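Local atomic coordinates of E3 ubiquitin-protein ligase HERC2 (Homo sapiens, PDB entry 4L1M), a protein that probably attaches ubiquitin to target proteins through its HECT domain, and is represented here by its first RCC1-like beta-propeller domain. Residues A[108-113]-A[158-163]; A[154-159]-A[168-173]; A[164-169]-A[210-215]. All coordinates share one frame; numbering follows the deposited sequence.

Contact 1: residues A[108-113]-A[158-163]; sequences HYLALA and IACGST. With SO4 (sulfate ion), chain G.
The thiol of Cys160 sits over one face of the His108 imidazole, its SG 4.2 Å from the ring centroid and 28° off the ring normal, a sulfur-aromatic contact. The same ring turns its edge to the next peptide, where CE1 lies 3.2 Å from Gly161 O. With chi1 at 77°, CG of His108 sits between its backbone N and carbonyl carbon, and the ring end reaches the loop after strand 155-160. Its NE2 is hydrogen-bonded to Ser165 OG, which helps to fix the turn of the ring.

Apolar contacts continue from there down the two strands. The same Cys160 SG lies 3.6 Å from Leu110 CG, while the Leu110 CD1 methyl makes a van der Waals approach to the backbone carbonyl, 3.5 Å from Ala159 O. These strands belong to successive four-stranded blades of the RCC1-type beta-propeller: they run antiparallel at 177°, but with axes 7.3 Å apart they meet through side chains, and no hydrogen bond joins them. Ile158 reaches across with CD1, which is 3.8 Å from Leu110 CB and 4.1 Å from Leu112 CB, so that one methyl bridges both leucines.

Polar contact with the bound sulfate, probably from the crystallisation liquor, involves Tyr109, whose side chain leaves the opposite face of its strand. Its OH donates to SO4 O4 at 3.1 Å, near the ring plane, and Arg64 NE also binds the ion.

Contact 2: residues A[154-159]-A[168-173]; sequences HVVHIA and ITAEGE
Strands 155-160 and 164-169 form an antiparallel beta hairpin, the first two strands of one propeller blade, and here their pairing is interrupted by a classic beta bulge. Val155 and Thr169 make a non-hydrogen-bonded pair, His157 and Ile168 a hydrogen-bonded one, and the extra residue between them puts both Val156 and His157 opposite Ile168. Ile168 O consequently receives two amides: Val156 N at 2.8 Å, and His157 N in a weak bond. In return Ile168 N donates to His157 O at 3.1 Å. Ala170 N binds His154 O at 2.8 Å, just where the chain enters a type I turn from Thr169 to Gly172.

On the side of the sheet shared by His157 and Ile168, the two CB atoms touch at 4.0 Å, and Ile168 CD1 packs against the same His157 CB. The imidazole itself leads away from the pair, with CG anti to the backbone N (chi1 -159°), and the His157 side chain touches Lys99 and Asp209 of the adjoining blades. Val156, at the exposed margin, lays CG1 4.0 Å from Ala170 CB beside the turn. Thr169 steadies that turn from within: its OG1 lies between its own backbone N and carbonyl carbon and accepts the amide of Glu173, N to OG1 3.2 Å.

Contact 3: residues A[164-169]-A[210-215]; sequences YSAAIT and VACGSG
The hydroxyl of Tyr164 takes part in two hydrogen bonds. Gly213 N donates to Tyr164 OH at 3.0 Å, and Thr219 OG1 is the second partner. The Gly213 bond ties the ring, at the end of strand 164-169 nearest the propeller centre, to the loop that leaves strand 207-212; the Thr219 bond ties it to strand 218-223 of the same neighbouring blade. Together the two limit how far the ring can swing.

Cys212 packs against the same ring along its far end. Its CB lies 3.5 Å from Tyr164 CZ, and its SG is 3.7 Å from Tyr164 CE2; the sulfur stands obliquely to the ring, 35° off the normal, in a sulfur-aromatic contact. Gly213 O lies instead at the ring edge, near the plane, 3.5 Å from Tyr164 CE1. What carries the tyrosine to these groups is its first torsion, 64°, which directs the ring across to the neighbouring strand although the bond to CB does not head straight there.

Further along, the contact becomes purely apolar. Ala166 CB approaches Val210 CG1 at 4.2 Å, and Cys212 SG comes close to the same alanine methyl. The last link is Ile168, whose CD1 lies 3.8 Å from Val210 CG1 as the two side chains pass in opposite directions.

All six touching residues are buried. The strands run antiparallel at 175°, their axes 7.8 Å apart, and are joined by side chains rather than by strand pairing: the interface between consecutive blades of an RCC1-like beta-propeller.

How the contacts relate
Contact 2 lies within one blade, whereas contacts 1 and 3 join that blade to the ones before and after it. Contacts 1 and 2 share Ile158 and Ala159 on its first strand, contacts 2 and 3 Ile168 and Thr169 on its second. Contacts 1 and 3, centres about 8 Å apart, are linked by probable hydrogen bonds, His108 NE2 to Ser165 OG and Ala159 O to Ala166 N. Contact 2 lies further out, its centre about 16 Å from the chain's against about 9 Å for the others. Leu112 CD2 ties contact 1 to contact 2, 3.7 Å from Val155 O; Ala159 CB ties contact 2 to contact 3, 4.0 Å from Val210 CG1. The sulfate belongs to contact 1 alone.

Contact 1: residues A[108-113]-A[158-163]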
ATOM      1  N   HIS A 108      -6.224   5.164   9.902  1.00 39.89           N
ATOM      2  CA  HIS A 108      -7.528   5.231   9.301  1.00 40.90           C
ATOM      3  C   HIS A 108      -7.627   4.213   8.197  1.00 40.41           C
ATOM      4  O   HIS A 108      -6.618   3.740   7.709  1.00 41.68           O
ATOM      5  CB  HIS A 108      -7.885   6.641   8.837  1.00 40.72           C
ATOM      6  CG  HIS A 108      -7.227   7.062   7.561  1.00 40.75           C
ATOM      7  ND1 HIS A 108      -5.866   7.245   7.454  1.00 40.41           N
ATOM      8  CD2 HIS A 108      -7.750   7.410   6.361  1.00 40.13           C
ATOM      9  CE1 HIS A 108      -5.577   7.664   6.235  1.00 39.55           C
ATOM     10  NE2 HIS A 108      -6.704   7.772   5.552  1.00 39.91           N
ATOM     11  N   TYR A 109      -8.858   3.873   7.833  1.00 40.44           N
ATOM     12  CA  TYR A 109      -9.124   2.739   6.974  1.00 41.77           C
ATOM     13  C   TYR A 109     -10.125   3.159   5.921  1.00 42.51           C
ATOM     14  O   TYR A 109     -10.984   4.004   6.191  1.00 44.98           O
ATOM     15  CB  TYR A 109      -9.678   1.593   7.819  1.00 42.62           C
ATOM     16  CG  TYR A 109      -8.906   1.443   9.104  1.00 44.95           C
ATOM     17  CD1 TYR A 109      -7.763   0.669   9.167  1.00 44.83           C
ATOM     18  CD2 TYR A 109      -9.282   2.149  10.233  1.00 48.25           C
ATOM     19  CE1 TYR A 109      -7.030   0.559  10.334  1.00 46.79           C
ATOM     20  CE2 TYR A 109      -8.563   2.060  11.402  1.00 49.75           C
ATOM     21  CZ  TYR A 109      -7.433   1.262  11.456  1.00 50.32           C
ATOM     22  OH  TYR A 109      -6.714   1.198  12.645  1.00 51.88           O
ATOM     23  N   LEU A 110     -10.005   2.571   4.733  1.00 40.74           N
ATOM     24  CA  LEU A 110     -11.038   2.633   3.708  1.00 41.14           C
ATOM     25  C   LEU A 110     -11.499   1.229   3.300  1.00 39.48           C
ATOM     26  O   LEU A 110     -10.716   0.281   3.297  1.00 36.28           O
ATOM     27  CB  LEU A 110     -10.494   3.302   2.461  1.00 41.69           C
ATOM     28  CG  LEU A 110      -9.988   4.712   2.606  1.00 42.78           C
ATOM     29  CD1 LEU A 110      -9.544   5.201   1.236  1.00 44.07           C
ATOM     30  CD2 LEU A 110     -11.050   5.641   3.149  1.00 44.30           C
ATOM     31  N   ALA A 111     -12.765   1.130   2.923  1.00 39.53           N
ATOM     32  CA  ALA A 111     -13.302  -0.087   2.398  1.00 40.57           C
ATOM     33  C   ALA A 111     -14.194   0.220   1.213  1.00 42.87           C
ATOM     34  O   ALA A 111     -14.928   1.204   1.233  1.00 44.50           O
ATOM     35  CB  ALA A 111     -14.079  -0.808   3.473  1.00 41.40           C
ATOM     36  N   LEU A 112     -14.151  -0.646   0.195  1.00 43.96           N
ATOM     37  CA  LEU A 112     -14.872  -0.436  -1.060  1.00 45.16           C
ATOM     38  C   LEU A 112     -15.822  -1.595  -1.327  1.00 46.89           C
ATOM     39  O   LEU A 112     -15.407  -2.738  -1.358  1.00 45.23           O
ATOM     40  CB  LEU A 112     -13.882  -0.333  -2.229  1.00 44.84           C
ATOM     41  CG  LEU A 112     -14.490  -0.244  -3.638  1.00 46.96           C
ATOM     42  CD1 LEU A 112     -15.440   0.936  -3.757  1.00 47.97           C
ATOM     43  CD2 LEU A 112     -13.418  -0.109  -4.693  1.00 47.69           C
ATOM     44  N   ALA A 113     -17.088  -1.266  -1.549  1.00 49.88           N
ATOM     45  CA  ALA A 113     -18.131  -2.249  -1.834  1.00 52.05           C
ATOM     46  C   ALA A 113     -18.213  -2.570  -3.325  1.00 53.59           C
ATOM     47  O   ALA A 113     -17.840  -1.762  -4.176  1.00 54.44           O
ATOM     48  CB  ALA A 113     -19.482  -1.740  -1.338  1.00 52.90           C
ATOM     49  N   ILE A 158      -8.842   2.139  -4.076  1.00 40.84           N
ATOM     50  CA  ILE A 158      -8.715   2.983  -2.892  1.00 39.89           C
ATOM     51  C   ILE A 158      -7.302   2.902  -2.283  1.00 38.69           C
ATOM     52  O   ILE A 158      -6.593   1.893  -2.430  1.00 36.26           O
ATOM     53  CB  ILE A 158      -9.733   2.619  -1.802  1.00 39.52           C
ATOM     54  CG1 ILE A 158      -9.756   1.119  -1.560  1.00 40.07           C
ATOM     55  CG2 ILE A 158     -11.104   3.118  -2.192  1.00 41.44           C
ATOM     56  CD1 ILE A 158     -10.479   0.707  -0.290  1.00 40.62           C
ATOM     57  N   ALA A 159      -6.890   3.977  -1.624  1.00 37.78           N
ATOM     58  CA  ALA A 159      -5.562   4.023  -1.073  1.00 37.97           C
ATOM     59  C   ALA A 159      -5.541   4.968   0.095  1.00 40.33           C
ATOM     60  O   ALA A 159      -6.296   5.918   0.124  1.00 44.22           O
ATOM     61  CB  ALA A 159      -4.579   4.473  -2.134  1.00 37.56           C
ATOM     62  N   CYS A 160      -4.639   4.712   1.041  1.00 40.52           N
ATOM     63  CA  CYS A 160      -4.409   5.587   2.160  1.00 38.41           C
ATOM     64  C   CYS A 160      -2.950   6.009   2.261  1.00 38.57           C
ATOM     65  O   CYS A 160      -2.026   5.228   1.973  1.00 37.11           O
ATOM     66  CB  CYS A 160      -4.760   4.874   3.447  1.00 39.22           C
ATOM     67  SG  CYS A 160      -6.503   4.499   3.636  1.00 39.71           S
ATOM     68  N   GLY A 161      -2.756   7.240   2.714  1.00 38.76           N
ATOM     69  CA  GLY A 161      -1.475   7.699   3.223  1.00 38.82           C
ATOM     70  C   GLY A 161      -1.537   7.697   4.729  1.00 40.48           C
ATOM     71  O   GLY A 161      -2.509   7.217   5.322  1.00 40.14           O
ATOM     72  N   SER A 162      -0.495   8.218   5.367  1.00 40.63           N
ATOM     73  CA  SER A 162      -0.502   8.315   6.835  1.00 40.95           C
ATOM     74  C   SER A 162      -1.549   9.312   7.290  1.00 39.70           C
ATOM     75  O   SER A 162      -2.182   9.102   8.316  1.00 40.68           O
ATOM     76  CB  SER A 162       0.877   8.704   7.377  1.00 40.14           C
ATOM     77  OG  SER A 162       1.284   9.935   6.827  1.00 41.04           O
ATOM     78  N   THR A 163      -1.745  10.377   6.516  1.00 38.46           N
ATOM     79  CA  THR A 163      -2.692  11.421   6.889  1.00 39.64           C
ATOM     80  C   THR A 163      -3.653  11.859   5.784  1.00 38.84           C
ATOM     81  O   THR A 163      -4.302  12.900   5.905  1.00 40.18           O
ATOM     82  CB  THR A 163      -1.933  12.671   7.379  1.00 40.05           C
ATOM     83  OG1 THR A 163      -1.117  13.170   6.321  1.00 37.57           O
ATOM     84  CG2 THR A 163      -1.071  12.337   8.596  1.00 39.18           C
TER
HETATM   85  S   SO4 G 804      -5.469   2.464  15.895  1.00115.21           S
HETATM   86  O1  SO4 G 804      -5.908   1.283  16.676  1.00104.72           O
HETATM   87  O2  SO4 G 804      -4.886   3.465  16.832  1.00 97.51           O
HETATM   88  O3  SO4 G 804      -4.445   2.036  14.896  1.00121.89           O
HETATM   89  O4  SO4 G 804      -6.622   3.050  15.148  1.00101.88           O

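Contact 2: residues A[154-159]-A[168-173]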
ATOM      1  N   HIS A 154     -17.978   5.373 -10.863  1.00 65.62           N
ATOM      2  CA  HIS A 154     -17.858   4.465  -9.717  1.00 62.84           C
ATOM      3  C   HIS A 154     -16.398   4.295  -9.344  1.00 55.67           C
ATOM      4  O   HIS A 154     -15.550   4.168 -10.207  1.00 53.19           O
ATOM      5  CB  HIS A 154     -18.459   3.078 -10.008  1.00 67.19           C
ATOM      6  CG  HIS A 154     -19.933   2.993  -9.754  1.00 75.58           C
ATOM      7  ND1 HIS A 154     -20.862   2.877 -10.768  1.00 82.80           N
ATOM      8  CD2 HIS A 154     -20.642   3.015  -8.598  1.00 79.58           C
ATOM      9  CE1 HIS A 154     -22.077   2.826 -10.251  1.00 83.86           C
ATOM     10  NE2 HIS A 154     -21.972   2.908  -8.936  1.00 83.12           N
ATOM     11  N   VAL A 155     -16.129   4.264  -8.048  1.00 50.96           N
ATOM     12  CA  VAL A 155     -14.778   4.053  -7.541  1.00 46.47           C
ATOM     13  C   VAL A 155     -14.385   2.592  -7.732  1.00 45.44           C
ATOM     14  O   VAL A 155     -15.162   1.702  -7.413  1.00 45.47           O
ATOM     15  CB  VAL A 155     -14.696   4.395  -6.042  1.00 43.71           C
ATOM     16  CG1 VAL A 155     -13.350   3.995  -5.462  1.00 41.14           C
ATOM     17  CG2 VAL A 155     -14.964   5.868  -5.836  1.00 44.35           C
ATOM     18  N   VAL A 156     -13.172   2.353  -8.217  1.00 44.09           N
ATOM     19  CA  VAL A 156     -12.651   0.997  -8.357  1.00 43.69           C
ATOM     20  C   VAL A 156     -11.341   0.741  -7.627  1.00 43.44           C
ATOM     21  O   VAL A 156     -10.942  -0.392  -7.519  1.00 44.93           O
ATOM     22  CB  VAL A 156     -12.462   0.618  -9.833  1.00 45.20           C
ATOM     23  CG1 VAL A 156     -13.812   0.612 -10.552  1.00 47.65           C
ATOM     24  CG2 VAL A 156     -11.478   1.560 -10.536  1.00 43.98           C
ATOM     25  N   HIS A 157     -10.645   1.773  -7.173  1.00 44.55           N
ATOM     26  CA  HIS A 157      -9.446   1.596  -6.371  1.00 46.60           C
ATOM     27  C   HIS A 157      -9.441   2.559  -5.182  1.00 43.03           C
ATOM     28  O   HIS A 157      -9.998   3.634  -5.260  1.00 40.53           O
ATOM     29  CB  HIS A 157      -8.210   1.787  -7.219  1.00 53.54           C
ATOM     30  CG  HIS A 157      -6.997   1.160  -6.624  1.00 65.53           C
ATOM     31  ND1 HIS A 157      -6.098   1.831  -5.811  1.00 74.32           N
ATOM     32  CD2 HIS A 157      -6.569  -0.120  -6.679  1.00 73.75           C
ATOM     33  CE1 HIS A 157      -5.157   0.985  -5.416  1.00 77.38           C
ATOM     34  NE2 HIS A 157      -5.423  -0.204  -5.929  1.00 77.52           N
ATOM     35  N   ILE A 158      -8.842   2.139  -4.076  1.00 40.84           N
ATOM     36  CA  ILE A 158      -8.715   2.983  -2.892  1.00 39.89           C
ATOM     37  C   ILE A 158      -7.302   2.902  -2.283  1.00 38.69           C
ATOM     38  O   ILE A 158      -6.593   1.893  -2.430  1.00 36.26           O
ATOM     39  CB  ILE A 158      -9.733   2.619  -1.802  1.00 39.52           C
ATOM     40  CG1 ILE A 158      -9.756   1.119  -1.560  1.00 40.07           C
ATOM     41  CG2 ILE A 158     -11.104   3.118  -2.192  1.00 41.44           C
ATOM     42  CD1 ILE A 158     -10.479   0.707  -0.290  1.00 40.62           C
ATOM     43  N   ALA A 159      -6.890   3.977  -1.624  1.00 37.78           N
ATOM     44  CA  ALA A 159      -5.562   4.023  -1.073  1.00 37.97           C
ATOM     45  C   ALA A 159      -5.541   4.968   0.095  1.00 40.33           C
ATOM     46  O   ALA A 159      -6.296   5.918   0.124  1.00 44.22           O
ATOM     47  CB  ALA A 159      -4.579   4.473  -2.134  1.00 37.56           C
ATOM     48  N   ILE A 168      -9.747   6.077  -7.124  1.00 41.54           N
ATOM     49  CA  ILE A 168      -9.770   6.144  -8.580  1.00 43.54           C
ATOM     50  C   ILE A 168     -11.139   5.650  -9.076  1.00 45.38           C
ATOM     51  O   ILE A 168     -11.641   4.633  -8.597  1.00 44.54           O
ATOM     52  CB  ILE A 168      -8.630   5.279  -9.176  1.00 43.67           C
ATOM     53  CG1 ILE A 168      -7.274   5.740  -8.642  1.00 42.48           C
ATOM     54  CG2 ILE A 168      -8.599   5.377 -10.689  1.00 46.20           C
ATOM     55  CD1 ILE A 168      -6.128   4.796  -8.948  1.00 41.95           C
ATOM     56  N   THR A 169     -11.726   6.352 -10.043  1.00 46.76           N
ATOM     57  CA  THR A 169     -12.969   5.908 -10.653  1.00 48.51           C
ATOM     58  C   THR A 169     -12.711   5.017 -11.857  1.00 49.57           C
ATOM     59  O   THR A 169     -11.584   4.901 -12.328  1.00 49.66           O
ATOM     60  CB  THR A 169     -13.830   7.095 -11.085  1.00 50.91           C
ATOM     61  OG1 THR A 169     -13.184   7.821 -12.154  1.00 51.94           O
ATOM     62  CG2 THR A 169     -14.066   8.001  -9.900  1.00 50.39           C
ATOM     63  N   ALA A 170     -13.771   4.403 -12.370  1.00 51.86           N
ATOM     64  CA  ALA A 170     -13.656   3.524 -13.542  1.00 53.22           C
ATOM     65  C   ALA A 170     -13.241   4.310 -14.810  1.00 54.92           C
ATOM     66  O   ALA A 170     -12.483   3.791 -15.613  1.00 53.93           O
ATOM     67  CB  ALA A 170     -14.943   2.753 -13.763  1.00 53.78           C
ATOM     68  N   GLU A 171     -13.708   5.557 -14.953  1.00 57.02           N
ATOM     69  CA  GLU A 171     -13.252   6.484 -16.045  1.00 59.73           C
ATOM     70  C   GLU A 171     -11.763   6.874 -15.968  1.00 56.71           C
ATOM     71  O   GLU A 171     -11.228   7.371 -16.941  1.00 55.54           O
ATOM     72  CB  GLU A 171     -13.999   7.816 -15.983  1.00 63.13           C
ATOM     73  CG  GLU A 171     -15.387   7.827 -16.546  1.00 69.64           C
ATOM     74  CD  GLU A 171     -16.070   9.189 -16.396  1.00 74.68           C
ATOM     75  OE1 GLU A 171     -17.114   9.402 -17.064  1.00 82.88           O
ATOM     76  OE2 GLU A 171     -15.585  10.039 -15.612  1.00 72.05           O
ATOM     77  N   GLY A 172     -11.136   6.752 -14.789  1.00 52.77           N
ATOM     78  CA  GLY A 172      -9.742   7.152 -14.621  1.00 50.88           C
ATOM     79  C   GLY A 172      -9.502   8.506 -13.953  1.00 48.63           C
ATOM     80  O   GLY A 172      -8.414   9.056 -14.050  1.00 48.18           O
ATOM     81  N   GLU A 173     -10.500   9.048 -13.271  1.00 47.95           N
ATOM     82  CA  GLU A 173     -10.284  10.235 -12.430  1.00 46.42           C
ATOM     83  C   GLU A 173      -9.673   9.838 -11.101  1.00 43.11           C
ATOM     84  O   GLU A 173     -10.000   8.794 -10.556  1.00 44.65           O
ATOM     85  CB  GLU A 173     -11.596  10.958 -12.158  1.00 48.32           C
ATOM     86  CG  GLU A 173     -12.248  11.562 -13.387  1.00 51.17           C
ATOM     87  CD  GLU A 173     -13.533  12.314 -13.053  1.00 53.05           C
ATOM     88  OE1 GLU A 173     -14.229  11.923 -12.079  1.00 51.40           O
ATOM     89  OE2 GLU A 173     -13.832  13.297 -13.778  1.00 54.72           O
TER

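Contact 3: residues A[164-169]-A[210-215]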
ATOM      1  N   TYR A 164      -3.728  11.091   4.702  1.00 38.00           N
ATOM      2  CA  TYR A 164      -4.600  11.436   3.592  1.00 37.74           C
ATOM      3  C   TYR A 164      -5.104  10.189   2.902  1.00 36.97           C
ATOM      4  O   TYR A 164      -4.825   9.083   3.357  1.00 36.57           O
ATOM      5  CB  TYR A 164      -3.917  12.401   2.621  1.00 37.91           C
ATOM      6  CG  TYR A 164      -2.694  11.909   1.885  1.00 38.14           C
ATOM      7  CD1 TYR A 164      -1.536  11.523   2.560  1.00 37.68           C
ATOM      8  CD2 TYR A 164      -2.659  11.925   0.500  1.00 38.38           C
ATOM      9  CE1 TYR A 164      -0.405  11.104   1.862  1.00 38.71           C
ATOM     10  CE2 TYR A 164      -1.534  11.514  -0.193  1.00 38.19           C
ATOM     11  CZ  TYR A 164      -0.413  11.104   0.482  1.00 38.31           C
ATOM     12  OH  TYR A 164       0.701  10.703  -0.242  1.00 38.18           O
ATOM     13  N   SER A 165      -5.883  10.380   1.835  1.00 36.88           N
ATOM     14  CA  SER A 165      -6.596   9.299   1.194  1.00 35.89           C
ATOM     15  C   SER A 165      -6.713   9.565  -0.318  1.00 37.09           C
ATOM     16  O   SER A 165      -6.617  10.717  -0.774  1.00 35.88           O
ATOM     17  CB  SER A 165      -7.997   9.177   1.810  1.00 36.74           C
ATOM     18  OG  SER A 165      -7.942   8.929   3.208  1.00 36.69           O
ATOM     19  N   ALA A 166      -6.923   8.504  -1.092  1.00 36.27           N
ATOM     20  CA  ALA A 166      -7.209   8.674  -2.507  1.00 38.06           C
ATOM     21  C   ALA A 166      -8.177   7.614  -3.023  1.00 40.36           C
ATOM     22  O   ALA A 166      -8.414   6.580  -2.363  1.00 40.70           O
ATOM     23  CB  ALA A 166      -5.928   8.659  -3.317  1.00 36.98           C
ATOM     24  N   ALA A 167      -8.741   7.882  -4.202  1.00 39.04           N
ATOM     25  CA  ALA A 167      -9.532   6.900  -4.873  1.00 40.15           C
ATOM     26  C   ALA A 167      -9.562   7.141  -6.366  1.00 40.65           C
ATOM     27  O   ALA A 167      -9.428   8.259  -6.822  1.00 42.57           O
ATOM     28  CB  ALA A 167     -10.938   6.898  -4.305  1.00 42.44           C
ATOM     29  N   ILE A 168      -9.747   6.077  -7.124  1.00 41.54           N
ATOM     30  CA  ILE A 168      -9.770   6.144  -8.580  1.00 43.54           C
ATOM     31  C   ILE A 168     -11.139   5.650  -9.076  1.00 45.38           C
ATOM     32  O   ILE A 168     -11.641   4.633  -8.597  1.00 44.54           O
ATOM     33  CB  ILE A 168      -8.630   5.279  -9.176  1.00 43.67           C
ATOM     34  CG1 ILE A 168      -7.274   5.740  -8.642  1.00 42.48           C
ATOM     35  CG2 ILE A 168      -8.599   5.377 -10.689  1.00 46.20           C
ATOM     36  CD1 ILE A 168      -6.128   4.796  -8.948  1.00 41.95           C
ATOM     37  N   THR A 169     -11.726   6.352 -10.043  1.00 46.76           N
ATOM     38  CA  THR A 169     -12.969   5.908 -10.653  1.00 48.51           C
ATOM     39  C   THR A 169     -12.711   5.017 -11.857  1.00 49.57           C
ATOM     40  O   THR A 169     -11.584   4.901 -12.328  1.00 49.66           O
ATOM     41  CB  THR A 169     -13.830   7.095 -11.085  1.00 50.91           C
ATOM     42  OG1 THR A 169     -13.184   7.821 -12.154  1.00 51.94           O
ATOM     43  CG2 THR A 169     -14.066   8.001  -9.900  1.00 50.39           C
ATOM     44  N   VAL A 210      -2.437   4.347  -7.817  1.00 39.92           N
ATOM     45  CA  VAL A 210      -1.999   5.457  -6.993  1.00 39.69           C
ATOM     46  C   VAL A 210      -1.461   4.899  -5.684  1.00 38.86           C
ATOM     47  O   VAL A 210      -1.979   3.921  -5.180  1.00 40.62           O
ATOM     48  CB  VAL A 210      -3.154   6.459  -6.730  1.00 40.24           C
ATOM     49  CG1 VAL A 210      -4.236   5.846  -5.882  1.00 40.11           C
ATOM     50  CG2 VAL A 210      -2.638   7.729  -6.066  1.00 40.94           C
ATOM     51  N   ALA A 211      -0.424   5.527  -5.132  1.00 38.86           N
ATOM     52  CA  ALA A 211       0.110   5.147  -3.818  1.00 37.41           C
ATOM     53  C   ALA A 211       0.465   6.407  -2.990  1.00 38.57           C
ATOM     54  O   ALA A 211       0.942   7.420  -3.533  1.00 38.28           O
ATOM     55  CB  ALA A 211       1.314   4.242  -3.968  1.00 36.74           C
ATOM     56  N   CYS A 212       0.211   6.329  -1.682  1.00 37.44           N
ATOM     57  CA  CYS A 212       0.380   7.438  -0.793  1.00 37.16           C
ATOM     58  C   CYS A 212       1.468   7.178   0.249  1.00 37.21           C
ATOM     59  O   CYS A 212       1.621   6.069   0.709  1.00 36.94           O
ATOM     60  CB  CYS A 212      -0.927   7.704  -0.102  1.00 38.19           C
ATOM     61  SG  CYS A 212      -2.268   8.055  -1.237  1.00 42.45           S
ATOM     62  N   GLY A 213       2.191   8.232   0.639  1.00 37.61           N
ATOM     63  CA  GLY A 213       3.289   8.123   1.574  1.00 36.52           C
ATOM     64  C   GLY A 213       2.982   8.640   2.969  1.00 35.66           C
ATOM     65  O   GLY A 213       1.832   8.868   3.321  1.00 37.44           O
ATOM     66  N   SER A 214       4.043   8.800   3.759  1.00 34.33           N
ATOM     67  CA  SER A 214       3.973   9.196   5.151  1.00 32.38           C
ATOM     68  C   SER A 214       4.967  10.287   5.488  1.00 33.42           C
ATOM     69  O   SER A 214       5.733  10.726   4.642  1.00 32.31           O
ATOM     70  CB  SER A 214       4.210   7.997   6.064  1.00 31.58           C
ATOM     71  OG  SER A 214       5.454   7.398   5.843  1.00 30.14           O
ATOM     72  N   GLY A 215       4.917  10.745   6.746  1.00 37.41           N
ATOM     73  CA  GLY A 215       5.656  11.938   7.193  1.00 38.44           C
ATOM     74  C   GLY A 215       5.418  13.030   6.177  1.00 38.99           C
ATOM     75  O   GLY A 215       4.271  13.294   5.813  1.00 40.75           O
TER